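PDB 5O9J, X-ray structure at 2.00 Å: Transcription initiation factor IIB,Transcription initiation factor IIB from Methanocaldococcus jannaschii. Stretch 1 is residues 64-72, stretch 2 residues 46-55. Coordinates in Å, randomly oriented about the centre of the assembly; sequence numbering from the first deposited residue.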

# COMPACT_ATOMS: atom_id res chain seq x y z
N LYS A 64 -2.16 5.35 -14.45
CA LYS A 64 -1.05 5.68 -15.33
C LYS A 64 0.29 5.56 -14.59
O LYS A 64 0.33 5.62 -13.37
CB LYS A 64 -1.18 7.11 -15.85
CG LYS A 64 -2.14 7.31 -17.01
CD LYS A 64 -1.87 8.66 -17.66
CE LYS A 64 -2.43 8.72 -19.08
NZ LYS A 64 -3.89 8.45 -19.10
N PHE A 65 1.38 5.41 -15.33
CA PHE A 65 2.70 5.54 -14.74
C PHE A 65 2.93 6.98 -14.27
O PHE A 65 2.71 7.92 -15.02
CB PHE A 65 3.79 5.14 -15.74
CG PHE A 65 3.95 3.65 -15.87
CD1 PHE A 65 4.41 2.89 -14.81
CD2 PHE A 65 3.63 3.02 -17.06
CE1 PHE A 65 4.56 1.54 -14.93
CE2 PHE A 65 3.77 1.65 -17.19
CZ PHE A 65 4.24 0.91 -16.13
N MET A 66 3.34 7.12 -13.01
CA MET A 66 3.61 8.43 -12.41
C MET A 66 4.97 8.42 -11.73
O MET A 66 5.32 7.45 -11.05
CB MET A 66 2.54 8.80 -11.37
CG MET A 66 1.11 8.92 -11.91
SD MET A 66 0.87 10.42 -12.86
CE MET A 66 1.02 11.67 -11.59
N PRO A 67 5.73 9.51 -11.90
CA PRO A 67 7.05 9.68 -11.28
C PRO A 67 7.06 9.46 -9.78
O PRO A 67 6.21 9.99 -9.06
CB PRO A 67 7.40 11.14 -11.59
CG PRO A 67 6.69 11.42 -12.87
CD PRO A 67 5.38 10.66 -12.75
N VAL A 68 8.03 8.69 -9.31
CA VAL A 68 8.34 8.59 -7.88
C VAL A 68 9.45 9.59 -7.58
O VAL A 68 10.46 9.62 -8.28
CB VAL A 68 8.77 7.17 -7.49
CG1 VAL A 68 9.13 7.09 -6.00
CG2 VAL A 68 7.66 6.16 -7.85
N SER A 69 9.26 10.42 -6.57
CA SER A 69 10.25 11.46 -6.28
C SER A 69 11.31 10.94 -5.30
O SER A 69 12.49 11.23 -5.46
CB SER A 69 9.58 12.70 -5.71
OG SER A 69 8.80 12.35 -4.58
N GLU A 70 10.87 10.19 -4.30
CA GLU A 70 11.77 9.61 -3.32
C GLU A 70 11.22 8.29 -2.79
O GLU A 70 10.03 7.99 -2.93
CB GLU A 70 12.02 10.59 -2.17
CG GLU A 70 10.76 11.00 -1.43
CD GLU A 70 10.99 12.00 -0.30
OE1 GLU A 70 11.90 12.86 -0.41
OE2 GLU A 70 10.24 11.92 0.70
N VAL A 71 12.10 7.48 -2.20
CA VAL A 71 11.67 6.24 -1.56
C VAL A 71 12.20 6.24 -0.14
O VAL A 71 13.14 6.97 0.18
CB VAL A 71 12.18 4.99 -2.29
CG1 VAL A 71 11.70 4.97 -3.75
CG2 VAL A 71 13.69 4.90 -2.21
N SER A 72 11.60 5.43 0.72
CA SER A 72 12.06 5.37 2.09
C SER A 72 11.69 4.03 2.72
O SER A 72 10.88 3.28 2.18
CB SER A 72 11.48 6.53 2.90
OG SER A 72 10.11 6.35 3.20
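Stretch 2 46-55: IAKCKGIEVI

Stretch 2 runs antiparallel to stretch 1 as two strands, around Ile-46 to Lys-48 and around Glu-53 to Ile-55, each paired with a strand of its partner at 160° and 140° respectively. Two ladders result, their register shifted by two residues where loops intervene. In the first, Ala-47 N donates a hydrogen bond to Val-71 O (2.8 Å) and Val-71 N to Ala-47 O (2.7 Å); in the second, Val-54 and Met-66 are paired likewise. Between them, Cys-49 N donates a hydrogen bond to Ser-69 O (3.1 Å) and Val-68 N to Ile-52 O (2.9 Å). One water links the stretches, accepting from Ile-52 N and donating to Val-68 O.

Val-68, buried and pointing toward stretch 2, is the central bump. Its two methyls suit an apolar pocket: CG1 lies 3.9 Å from Cys-49 SG, CG2 3.8 Å from Val-54 CG1. Small Ala-47 leaves its CB 4.2 Å from Val-71 CG2. Phe-65, Pro-67, Glu-53 and Ile-55 share one face, Met-66 and Val-54 the other. Non-hydrogen-bonded pairs bring their CA atoms close, so Glu-70 CB lies 3.8 Å from Lys-48 CA. Glu-53 OE1 reaches Phe-65 CB (3.4 Å), and Ile-55 CD1 sits over the Phe-65 ring, 3.5 Å from its CE1, a CH-pi contact. Gly-51 turns with positive phi, which favours glycine.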

# COMPACT_ATOMS: atom_id res chain seq x y z
N ILE A 46 15.58 7.95 3.93
CA ILE A 46 14.95 8.47 2.73
C ILE A 46 15.96 8.70 1.63
O ILE A 46 16.98 9.36 1.84
CB ILE A 46 14.23 9.79 3.01
CG1 ILE A 46 13.14 9.58 4.07
CG2 ILE A 46 13.64 10.37 1.73
CD1 ILE A 46 12.82 10.84 4.85
N ALA A 47 15.68 8.17 0.44
CA ALA A 47 16.51 8.44 -0.73
C ALA A 47 15.67 9.07 -1.81
O ALA A 47 14.57 8.59 -2.09
CB ALA A 47 17.15 7.16 -1.25
N LYS A 48 16.17 10.14 -2.41
CA LYS A 48 15.51 10.69 -3.58
C LYS A 48 15.97 9.85 -4.77
O LYS A 48 17.09 9.36 -4.77
CB LYS A 48 15.83 12.17 -3.76
CG LYS A 48 16.71 12.47 -4.96
CD LYS A 48 16.25 13.75 -5.63
CE LYS A 48 16.93 13.97 -6.98
NZ LYS A 48 16.38 15.17 -7.68
N CYS A 49 15.10 9.67 -5.76
CA CYS A 49 15.45 8.83 -6.90
C CYS A 49 15.07 9.44 -8.25
O CYS A 49 14.25 10.36 -8.33
CB CYS A 49 14.82 7.45 -6.76
SG CYS A 49 13.01 7.44 -6.65
N LYS A 50 15.68 8.92 -9.31
CA LYS A 50 15.51 9.43 -10.66
C LYS A 50 15.12 8.32 -11.63
O LYS A 50 15.67 7.22 -11.58
CB LYS A 50 16.81 10.09 -11.15
CG LYS A 50 17.28 11.29 -10.33
CD LYS A 50 16.27 12.43 -10.34
CE LYS A 50 16.94 13.74 -10.76
NZ LYS A 50 16.07 14.93 -10.58
N GLY A 51 14.18 8.61 -12.52
CA GLY A 51 13.84 7.70 -13.60
C GLY A 51 13.01 6.51 -13.17
O GLY A 51 13.02 5.47 -13.82
N ILE A 52 12.29 6.65 -12.06
CA ILE A 52 11.40 5.59 -11.61
C ILE A 52 9.95 6.05 -11.59
O ILE A 52 9.62 7.13 -11.09
CB ILE A 52 11.80 5.07 -10.24
CG1 ILE A 52 13.12 4.30 -10.36
CG2 ILE A 52 10.70 4.18 -9.66
CD1 ILE A 52 13.40 3.38 -9.24
N GLU A 53 9.09 5.21 -12.16
CA GLU A 53 7.67 5.49 -12.22
C GLU A 53 6.88 4.29 -11.72
O GLU A 53 7.28 3.15 -11.95
CB GLU A 53 7.25 5.85 -13.65
CG GLU A 53 8.09 6.94 -14.29
CD GLU A 53 7.48 7.49 -15.57
OE1 GLU A 53 6.77 6.75 -16.27
OE2 GLU A 53 7.71 8.69 -15.86
N VAL A 54 5.77 4.54 -11.04
CA VAL A 54 4.92 3.46 -10.56
C VAL A 54 3.48 3.67 -11.06
O VAL A 54 3.09 4.80 -11.40
CB VAL A 54 4.95 3.38 -9.02
CG1 VAL A 54 4.21 4.57 -8.40
CG2 VAL A 54 4.39 2.05 -8.52
N ILE A 55 2.71 2.60 -11.12
CA ILE A 55 1.30 2.72 -11.49
C ILE A 55 0.54 3.38 -10.36
O ILE A 55 0.60 2.93 -9.22
CB ILE A 55 0.64 1.36 -11.81
CG1 ILE A 55 1.26 0.75 -13.06
CG2 ILE A 55 -0.87 1.53 -11.99
CD1 ILE A 55 1.13 1.64 -14.30
O HOH W 1 12.04 8.59 -10.02